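Local coordinates for protein sugar-binding transcriptional regulator, LACI family (Escherichia coli K12, PDB 3DBI) that represses the cryptic asc operon as a sequence-specific DNA-binding transcription factor of the LacI family, at residues Q62-V67 / R94-A99; G75-E80 / I295-M300; I123-R128 / Q144-L149. All coordinates share one frame; numbering follows the deposited sequence. Where two conformers were deposited one is given.

Contact 1. Residues Q62-V67 / R94-A99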
loop_
_atom_site.group_PDB
_atom_site.type_symbol
_atom_site.label_atom_id
_atom_site.label_comp_id
_atom_site.label_asym_id
_atom_site.label_seq_id
_atom_site.Cartn_x
_atom_site.Cartn_y
_atom_site.Cartn_z
ATOM N N GLN A 62 28.631 11.555 -7.280
ATOM C CA GLN A 62 27.316 11.661 -7.931
ATOM C C GLN A 62 26.433 10.458 -7.586
ATOM O O GLN A 62 26.002 9.704 -8.460
ATOM C CB GLN A 62 27.444 11.901 -9.447
ATOM C CG GLN A 62 28.233 13.158 -9.831
ATOM C CD GLN A 62 27.444 14.447 -9.630
ATOM O OE1 GLN A 62 26.816 14.951 -10.563
ATOM N NE2 GLN A 62 27.471 14.984 -8.412
ATOM N N THR A 63 26.187 10.291 -6.289
ATOM C CA THR A 63 25.505 9.117 -5.759
ATOM C C THR A 63 24.582 9.506 -4.615
ATOM O O THR A 63 24.950 10.297 -3.745
ATOM C CB THR A 63 26.514 8.060 -5.254
ATOM O OG1 THR A 63 27.468 7.775 -6.283
ATOM C CG2 THR A 63 25.823 6.765 -4.893
ATOM N N LEU A 64 23.384 8.935 -4.628
ATOM C CA LEU A 64 22.381 9.186 -3.614
ATOM C C LEU A 64 22.066 7.887 -2.903
ATOM O O LEU A 64 22.000 6.836 -3.529
ATOM C CB LEU A 64 21.126 9.716 -4.280
ATOM C CG LEU A 64 20.443 10.884 -3.590
ATOM C CD1 LEU A 64 20.242 11.947 -4.635
ATOM C CD2 LEU A 64 19.128 10.466 -2.938
ATOM N N GLY A 65 21.863 7.960 -1.594
ATOM C CA GLY A 65 21.601 6.771 -0.791
ATOM C C GLY A 65 20.215 6.766 -0.186
ATOM O O GLY A 65 19.684 7.809 0.203
ATOM N N LEU A 66 19.622 5.584 -0.117
ATOM C CA LEU A 66 18.333 5.421 0.533
ATOM C C LEU A 66 18.340 4.144 1.366
ATOM O O LEU A 66 18.731 3.077 0.880
ATOM C CB LEU A 66 17.201 5.419 -0.496
ATOM C CG LEU A 66 15.774 5.075 -0.051
ATOM C CD1 LEU A 66 15.238 6.089 0.942
ATOM C CD2 LEU A 66 14.852 4.995 -1.258
ATOM N N VAL A 67 17.941 4.276 2.630
ATOM C CA VAL A 67 17.832 3.135 3.524
ATOM C C VAL A 67 16.425 2.550 3.430
ATOM O O VAL A 67 15.442 3.235 3.711
ATOM C CB VAL A 67 18.136 3.520 4.999
ATOM C CG1 VAL A 67 17.914 2.326 5.924
ATOM C CG2 VAL A 67 19.564 4.046 5.141
ATOM N N ARG A 94 22.307 11.439 -11.044
ATOM C CA ARG A 94 23.047 10.672 -10.036
ATOM C C ARG A 94 22.504 9.253 -9.805
ATOM O O ARG A 94 21.333 8.970 -10.066
ATOM C CB ARG A 94 23.204 11.461 -8.721
ATOM C CG ARG A 94 21.946 12.069 -8.140
ATOM C CD ARG A 94 22.182 13.508 -7.676
ATOM N NE ARG A 94 23.373 13.652 -6.838
ATOM C CZ ARG A 94 23.868 14.816 -6.424
ATOM N NH1 ARG A 94 24.955 14.836 -5.668
ATOM N NH2 ARG A 94 23.284 15.961 -6.763
ATOM N N GLN A 95 23.368 8.359 -9.342
ATOM C CA GLN A 95 22.977 6.982 -9.063
ATOM C C GLN A 95 22.238 6.879 -7.735
ATOM O O GLN A 95 22.608 7.547 -6.762
ATOM C CB GLN A 95 24.203 6.078 -9.018
ATOM C CG GLN A 95 24.972 5.989 -10.323
ATOM C CD GLN A 95 26.201 5.096 -10.221
ATOM O OE1 GLN A 95 26.325 4.280 -9.301
ATOM N NE2 GLN A 95 27.117 5.248 -11.172
ATOM N N LEU A 96 21.193 6.053 -7.697
ATOM C CA LEU A 96 20.466 5.793 -6.453
ATOM C C LEU A 96 20.782 4.403 -5.890
ATOM O O LEU A 96 20.473 3.384 -6.511
ATOM C CB LEU A 96 18.952 5.982 -6.627
ATOM C CG LEU A 96 18.106 5.828 -5.353
ATOM C CD1 LEU A 96 18.488 6.859 -4.275
ATOM C CD2 LEU A 96 16.626 5.919 -5.673
ATOM N N LEU A 97 21.401 4.388 -4.711
ATOM C CA LEU A 97 21.817 3.157 -4.022
ATOM C C LEU A 97 20.876 2.822 -2.874
ATOM O O LEU A 97 20.544 3.689 -2.066
ATOM C CB LEU A 97 23.225 3.320 -3.442
ATOM C CG LEU A 97 24.515 2.891 -4.154
ATOM C CD1 LEU A 97 24.694 1.387 -4.068
ATOM C CD2 LEU A 97 24.591 3.353 -5.600
ATOM N N LEU A 98 20.455 1.561 -2.797
ATOM C CA LEU A 98 19.659 1.094 -1.666
ATOM C C LEU A 98 20.495 0.341 -0.650
ATOM O O LEU A 98 21.436 -0.366 -1.007
ATOM C CB LEU A 98 18.500 0.213 -2.113
ATOM C CG LEU A 98 17.399 0.873 -2.948
ATOM C CD1 LEU A 98 16.128 0.042 -2.894
ATOM C CD2 LEU A 98 17.114 2.295 -2.500
ATOM N N ALA A 99 20.154 0.513 0.622
ATOM C CA ALA A 99 20.736 -0.283 1.684
ATOM C C ALA A 99 19.615 -0.795 2.560
ATOM O O ALA A 99 18.657 -0.072 2.838
ATOM C CB ALA A 99 21.704 0.529 2.495
#
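The side chains of Leu66 and Leu98 run alongside each other off the same sheet face. Leu98 CD2 sits 3.7 Å from Leu66 CB and equally close to the CD2 methyl of Leu66. Next to them, Leu96 CD1 reaches over to the first strand and lies 3.9 Å from Leu64 CB. Leu96 CG is anti to the backbone N (chi1 -176°), which leans this methyl toward 62-67. The same CD1 also approaches Leu66 CB, so it bridges two leucines of the neighbouring strand. Helix 77-91 packs on this leucine face. On the other face Gly65 has no side chain. There Thr63 CG2 meets Leu97 CD2 at 3.7 Å, and helix 105-117 packs on Leu97 and Ala99.

The backbones are parallel and in step from Thr63 with Gln95 to Val67 with Ala99. Five hydrogen bonds join them. Leu97 N binds Leu64 O at 2.8 Å. Leu66 N binds Leu97 O, and Ala99 N binds Leu66 O. Leu64 N donates to Gln95 O at 2.7 Å. At the start of the strands Gln95 N reaches Gln62 O over a longer 3.1 Å.

Arg94 forms the polar edge. Its chain bends at chi2 and chi3, and CG and CD run past Leu64 CD1, each at 3.9 Å. The amide NE2 of Gln62 lies over one guanidinium face, 3.7 Å from Arg94 NH1. The charge is met elsewhere, by salt bridges to Asp121 and Asp313. Strand 95-100 pairs antiparallel with the second subunit, so the sheet continues across the dimer. The arrangement is a beta-alpha-beta unit, strand 63-68, helix 77-91 and strand 95-100, in the parallel sheet of a periplasmic-binding-protein-like subdomain.

Contact 2. Residues G75-E80 / I295-M300; sequences GIYFSE and IPVTEM
Two helix N-termini meet here, those of helices 77-91 and 297-313. Ile76 and Pro296 are their N-cap residues.

Tyr77 and Val297 bury the most surface. Val297 CG2 lies over one face of the Tyr77 ring, 4.1 Å above its plane and offset toward the rim. Val297 CG1 is 4.0 Å from Tyr77 CD1 and also 3.9 Å from Ile76 CG1. Val297 therefore fits between the ring and the isoleucine. Ile76 CG1 is placed between its backbone N and carbonyl carbon (chi1 63°), and this branch makes the approach to the valine. The selenomethionine Met300 comes to the edge of the tyrosine ring, with CE 4.0 Å from Tyr77 CE1. Ile295 CG2 lies 3.5 Å from Tyr77 OH, at an oblique position to the ring.

At the other side of the contact, Glu80 OE1 and Thr298 OG1 are 3.4 Å apart. The clearer partner of this carboxylate is Tyr73 of the second subunit, whose OH is hydrogen-bonded to Glu80 OE2. Pro296 centres an inverse gamma turn, in which Val297 N binds Ile295 O at 2.8 Å at the start of the helix.

The Tyr77 ring also meets Tyr126, and its nearest atoms are about 6 Å from a bound phosphate ion. Here the chain passes from the sheet of strand 291-294 to helix 297-313 beside the first lobe, as in the hinge crossovers of LacI-type periplasmic-binding-protein-like folds.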
loop_
_atom_site.group_PDB
_atom_site.type_symbol
_atom_site.label_atom_id
_atom_site.label_comp_id
_atom_site.label_asym_id
_atom_site.label_seq_id
_atom_site.Cartn_x
_atom_site.Cartn_y
_atom_site.Cartn_z
ATOM N N GLY A 75 1.553 3.327 6.059
ATOM C CA GLY A 75 1.227 4.537 5.318
ATOM C C GLY A 75 2.015 4.582 4.017
ATOM O O GLY A 75 2.631 3.594 3.605
ATOM N N ILE A 76 2.021 5.740 3.374
ATOM C CA ILE A 76 2.652 5.839 2.069
ATOM C C ILE A 76 4.003 6.566 2.123
ATOM O O ILE A 76 4.547 6.937 1.082
ATOM C CB ILE A 76 1.679 6.457 1.013
ATOM C CG1 ILE A 76 1.293 7.903 1.380
ATOM C CG2 ILE A 76 0.426 5.571 0.860
ATOM C CD1 ILE A 76 0.697 8.716 0.218
ATOM N N TYR A 77 4.552 6.739 3.328
ATOM C CA TYR A 77 5.767 7.541 3.510
ATOM C C TYR A 77 6.949 7.039 2.694
ATOM O O TYR A 77 7.502 7.783 1.875
ATOM C CB TYR A 77 6.181 7.626 4.979
ATOM C CG TYR A 77 5.273 8.438 5.871
ATOM C CD1 TYR A 77 5.370 9.832 5.929
ATOM C CD2 TYR A 77 4.327 7.805 6.680
ATOM C CE1 TYR A 77 4.525 10.574 6.764
ATOM C CE2 TYR A 77 3.498 8.525 7.506
ATOM C CZ TYR A 77 3.598 9.907 7.549
ATOM O OH TYR A 77 2.759 10.617 8.378
ATOM N N PHE A 78 7.317 5.778 2.913
ATOM C CA PHE A 78 8.493 5.197 2.276
ATOM C C PHE A 78 8.350 5.064 0.764
ATOM O O PHE A 78 9.278 5.399 0.028
ATOM C CB PHE A 78 8.854 3.842 2.894
ATOM C CG PHE A 78 10.059 3.205 2.257
ATOM C CD1 PHE A 78 11.340 3.640 2.585
ATOM C CD2 PHE A 78 9.911 2.205 1.297
ATOM C CE1 PHE A 78 12.453 3.084 1.980
ATOM C CE2 PHE A 78 11.002 1.649 0.690
ATOM C CZ PHE A 78 12.281 2.085 1.032
ATOM N N SER A 79 7.205 4.561 0.311
ATOM C CA SER A 79 6.952 4.394 -1.119
ATOM C C SER A 79 7.049 5.722 -1.874
ATOM O O SER A 79 7.706 5.796 -2.920
ATOM C CB SER A 79 5.601 3.718 -1.355
ATOM O OG SER A 79 4.631 4.207 -0.450
ATOM N N GLU A 80 6.425 6.769 -1.329
ATOM C CA GLU A 80 6.487 8.103 -1.937
ATOM C C GLU A 80 7.915 8.639 -1.941
ATOM O O GLU A 80 8.372 9.218 -2.941
ATOM C CB GLU A 80 5.553 9.090 -1.236
ATOM C CG GLU A 80 4.071 8.941 -1.592
ATOM C CD GLU A 80 3.784 9.157 -3.074
ATOM O OE1 GLU A 80 3.901 10.305 -3.550
ATOM O OE2 GLU A 80 3.428 8.179 -3.761
ATOM N N ILE A 295 -3.011 13.418 6.147
ATOM C CA ILE A 295 -1.638 13.867 6.359
ATOM C C ILE A 295 -1.056 14.301 5.009
ATOM O O ILE A 295 -1.177 13.575 4.030
ATOM C CB ILE A 295 -0.776 12.728 6.984
ATOM C CG1 ILE A 295 -1.469 12.107 8.210
ATOM C CG2 ILE A 295 0.637 13.212 7.345
ATOM C CD1 ILE A 295 -1.637 13.057 9.425
ATOM N N PRO A 296 -0.430 15.491 4.943
ATOM C CA PRO A 296 0.134 15.938 3.665
ATOM C C PRO A 296 1.483 15.283 3.344
ATOM O O PRO A 296 2.521 15.943 3.381
ATOM C CB PRO A 296 0.285 17.451 3.864
ATOM C CG PRO A 296 0.486 17.614 5.319
ATOM C CD PRO A 296 -0.228 16.487 6.012
ATOM N N VAL A 297 1.444 13.998 3.006
ATOM C CA VAL A 297 2.648 13.192 2.801
ATOM C C VAL A 297 3.430 13.669 1.583
ATOM O O VAL A 297 4.643 13.848 1.664
ATOM C CB VAL A 297 2.306 11.677 2.705
ATOM C CG1 VAL A 297 3.560 10.827 2.554
ATOM C CG2 VAL A 297 1.529 11.229 3.938
ATOM N N THR A 298 2.714 13.993 0.535
ATOM C CA THR A 298 3.302 14.375 -0.722
ATOM C C THR A 298 4.037 15.709 -0.693
ATOM O O THR A 298 5.054 15.865 -1.307
ATOM C CB THR A 298 2.254 14.299 -1.839
ATOM O OG1 THR A 298 2.216 12.974 -2.358
ATOM C CG2 THR A 298 2.576 15.209 -2.933
ATOM N N GLU A 299 3.513 16.650 0.055
ATOM C CA GLU A 299 4.158 17.927 0.378
ATOM C C GLU A 299 5.409 17.749 1.243
ATOM O O GLU A 299 6.410 18.427 1.017
ATOM C CB GLU A 299 3.180 18.875 1.078
ATOM C CG GLU A 299 2.059 19.406 0.194
ATOM C CD GLU A 299 0.818 18.508 0.152
ATOM O OE1 GLU A 299 0.882 17.314 0.525
ATOM O OE2 GLU A 299 -0.242 19.011 -0.271
HETATM N N MSE A 300 5.342 16.831 2.211
HETATM C CA MSE A 300 6.489 16.485 3.056
HETATM C C MSE A 300 7.636 15.900 2.234
HETATM O O MSE A 300 8.804 16.247 2.463
HETATM C CB MSE A 300 6.087 15.522 4.183
HETATM C CG MSE A 300 5.172 16.128 5.238
HETATM SE SE MSE A 300 4.372 14.787 6.381
HETATM C CE MSE A 300 5.997 14.210 7.267
#

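Contact 3. Residues I123-R128 / Q144-L149; sequences IMIYPR and QPIMVL. With PO4 (phosphate ion), chain D.
Ile123, Met147 and Leu149 bury the most surface in this parallel strand pair. Ile123 is bound to the neighbouring strand through both N and O: N donates to Pro145 O, and O accepts from Met147 N at 2.8 Å. Met147, a selenomethionine, sets CB and CG near the Ile123 carbonyl. Its chain then bends at chi2 and chi3 (-63° and -51°), which turns its end away from 123-128. Met147 O accepts Ile125 N, and Leu149 N closes the pairing on Ile125 O at 3.0 Å.

Leu149 also meets Tyr126. Leu149 O is 3.4 Å from Tyr126 CD1, oblique to the ring, and Leu149 CD2 packs near Tyr126 CB. Beside them, Pro127 CD touches Val148 CG1 at 3.8 Å.

Beyond the strand ends, the Tyr126 OH makes a weak hydrogen bond to phosphate O1, 2.7 Å away. Arg128 turns its guanidinium edge to the ion, with NH2 2.6 Å from phosphate O1 and NH1 2.8 Å from phosphate O3. His74, Arg151, Ser193 and Thr195 complete the phosphate site. A leucine in place of Tyr126 would probably leave phosphate O1 without its hydroxyl partner and Leu149 O without the ring carbon beside it. The ion probably comes from the crystallisation liquor. Residues at the C-terminal ends of parallel strands line a pocket here, as in the ligand cleft of periplasmic-binding-protein-like folds.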
loop_
_atom_site.group_PDB
_atom_site.type_symbol
_atom_site.label_atom_id
_atom_site.label_comp_id
_atom_site.label_asym_id
_atom_site.label_seq_id
_atom_site.Cartn_x
_atom_site.Cartn_y
_atom_site.Cartn_z
ATOM N N ILE A 123 22.104 10.748 2.051
ATOM C CA ILE A 123 21.371 9.563 2.486
ATOM C C ILE A 123 20.002 9.995 3.001
ATOM O O ILE A 123 19.892 10.981 3.723
ATOM C CB ILE A 123 22.151 8.797 3.587
ATOM C CG1 ILE A 123 23.417 8.175 3.005
ATOM C CG2 ILE A 123 21.294 7.701 4.242
ATOM C CD1 ILE A 123 24.518 8.038 4.002
HETATM N N MSE A 124 18.957 9.269 2.611
HETATM C CA MSE A 124 17.613 9.544 3.102
HETATM C C MSE A 124 17.093 8.323 3.834
HETATM O O MSE A 124 17.334 7.190 3.406
HETATM C CB MSE A 124 16.675 9.899 1.949
HETATM C CG MSE A 124 17.353 10.616 0.793
HETATM SE SE MSE A 124 16.086 11.063 -0.568
HETATM C CE MSE A 124 15.278 12.567 0.387
ATOM N N ILE A 125 16.373 8.560 4.927
ATOM C CA ILE A 125 15.866 7.486 5.771
ATOM C C ILE A 125 14.549 7.881 6.459
ATOM O O ILE A 125 14.365 9.028 6.856
ATOM C CB ILE A 125 16.954 7.024 6.807
ATOM C CG1 ILE A 125 16.450 5.877 7.692
ATOM C CG2 ILE A 125 17.470 8.211 7.648
ATOM C CD1 ILE A 125 17.538 5.184 8.519
ATOM N N TYR A 126 13.624 6.927 6.532
ATOM C CA TYR A 126 12.489 6.979 7.441
ATOM C C TYR A 126 12.729 5.869 8.470
ATOM O O TYR A 126 12.400 4.714 8.232
ATOM C CB TYR A 126 11.172 6.806 6.671
ATOM C CG TYR A 126 9.907 6.616 7.501
ATOM C CD1 TYR A 126 9.794 7.116 8.806
ATOM C CD2 TYR A 126 8.805 5.953 6.959
ATOM C CE1 TYR A 126 8.618 6.930 9.558
ATOM C CE2 TYR A 126 7.631 5.773 7.687
ATOM C CZ TYR A 126 7.540 6.261 8.985
ATOM O OH TYR A 126 6.370 6.080 9.700
ATOM N N PRO A 127 13.332 6.223 9.616
ATOM C CA PRO A 127 13.756 5.248 10.620
ATOM C C PRO A 127 12.636 4.685 11.497
ATOM O O PRO A 127 11.866 5.438 12.098
ATOM C CB PRO A 127 14.758 6.035 11.462
ATOM C CG PRO A 127 14.340 7.446 11.329
ATOM C CD PRO A 127 13.672 7.604 10.002
ATOM N N ARG A 128 12.565 3.360 11.564
ATOM C CA ARG A 128 11.595 2.667 12.406
ATOM C C ARG A 128 12.164 2.456 13.823
ATOM O O ARG A 128 11.465 2.672 14.816
ATOM C CB ARG A 128 11.148 1.353 11.718
ATOM C CG ARG A 128 10.618 0.195 12.599
ATOM C CD ARG A 128 9.278 0.428 13.299
ATOM N NE ARG A 128 8.294 1.053 12.425
ATOM C CZ ARG A 128 7.721 2.233 12.653
ATOM N NH1 ARG A 128 8.006 2.937 13.753
ATOM N NH2 ARG A 128 6.846 2.703 11.772
ATOM N N GLN A 144 28.312 14.684 4.605
ATOM C CA GLN A 144 27.197 14.241 3.760
ATOM C C GLN A 144 25.864 14.354 4.500
ATOM O O GLN A 144 25.713 13.793 5.590
ATOM C CB GLN A 144 27.398 12.797 3.300
ATOM C CG GLN A 144 28.670 12.557 2.512
ATOM C CD GLN A 144 29.730 11.835 3.314
ATOM O OE1 GLN A 144 29.966 12.144 4.482
ATOM N NE2 GLN A 144 30.374 10.855 2.687
ATOM N N PRO A 145 24.896 15.087 3.917
ATOM C CA PRO A 145 23.564 15.255 4.518
ATOM C C PRO A 145 22.803 13.947 4.678
ATOM O O PRO A 145 22.646 13.200 3.720
ATOM C CB PRO A 145 22.825 16.157 3.520
ATOM C CG PRO A 145 23.884 16.792 2.704
ATOM C CD PRO A 145 25.029 15.835 2.658
ATOM N N ILE A 146 22.363 13.678 5.897
ATOM C CA ILE A 146 21.459 12.581 6.168
ATOM C C ILE A 146 20.089 13.200 6.424
ATOM O O ILE A 146 19.915 13.946 7.384
ATOM C CB ILE A 146 21.959 11.747 7.358
ATOM C CG1 ILE A 146 23.338 11.186 7.034
ATOM C CG2 ILE A 146 20.980 10.620 7.711
ATOM C CD1 ILE A 146 24.246 11.114 8.216
HETATM N N MSE A 147 19.140 12.919 5.534
HETATM C CA MSE A 147 17.793 13.475 5.622
HETATM C C MSE A 147 16.864 12.500 6.314
HETATM O O MSE A 147 16.916 11.297 6.057
HETATM C CB MSE A 147 17.244 13.803 4.235
HETATM C CG MSE A 147 18.181 14.603 3.337
HETATM SE SE MSE A 147 18.669 16.401 3.940
HETATM C CE MSE A 147 16.908 17.127 4.289
ATOM N N VAL A 148 16.008 13.020 7.189
ATOM C CA VAL A 148 15.122 12.183 7.995
ATOM C C VAL A 148 13.673 12.564 7.731
ATOM O O VAL A 148 13.301 13.738 7.834
ATOM C CB VAL A 148 15.434 12.311 9.508
ATOM C CG1 VAL A 148 14.618 11.313 10.316
ATOM C CG2 VAL A 148 16.926 12.097 9.771
ATOM N N LEU A 149 12.864 11.570 7.381
ATOM C CA LEU A 149 11.461 11.782 7.111
ATOM C C LEU A 149 10.599 11.326 8.291
ATOM O O LEU A 149 10.874 10.288 8.893
ATOM C CB LEU A 149 11.073 11.022 5.838
ATOM C CG LEU A 149 9.604 10.998 5.420
ATOM C CD1 LEU A 149 9.150 12.369 4.944
ATOM C CD2 LEU A 149 9.409 9.958 4.350
HETATM P P PO4 D . 5.825 5.574 13.166
HETATM O O1 PO4 D . 6.937 5.269 12.190
HETATM O O2 PO4 D . 4.558 5.888 12.414
HETATM O O3 PO4 D . 5.575 4.372 14.039
HETATM O O4 PO4 D . 6.230 6.764 14.002
#

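Overall arrangement
From the N-terminal side of the modelled chain, strand 63-68 leads to helix 77-91 and strand 95-100. Contact 1 closes this first loop. The start of helix 77-91 lies inside it and is the first half of contact 2, so contacts 1 and 2 cross. Contact 3 comes after contact 1 in series and closes a shorter loop through helix 132-141. It is nested in the long loop that contact 2 closes at 295-300, where helix 297-313, reached from the second lobe's sheet, meets the start of helix 77-91. Contacts 1 and 3 share one sheet, since strands 63-68 and 122-125 are neighbours. Tyr77 with Leu149 joins contacts 2 and 3. Contacts 1 and 2 both touch the second subunit.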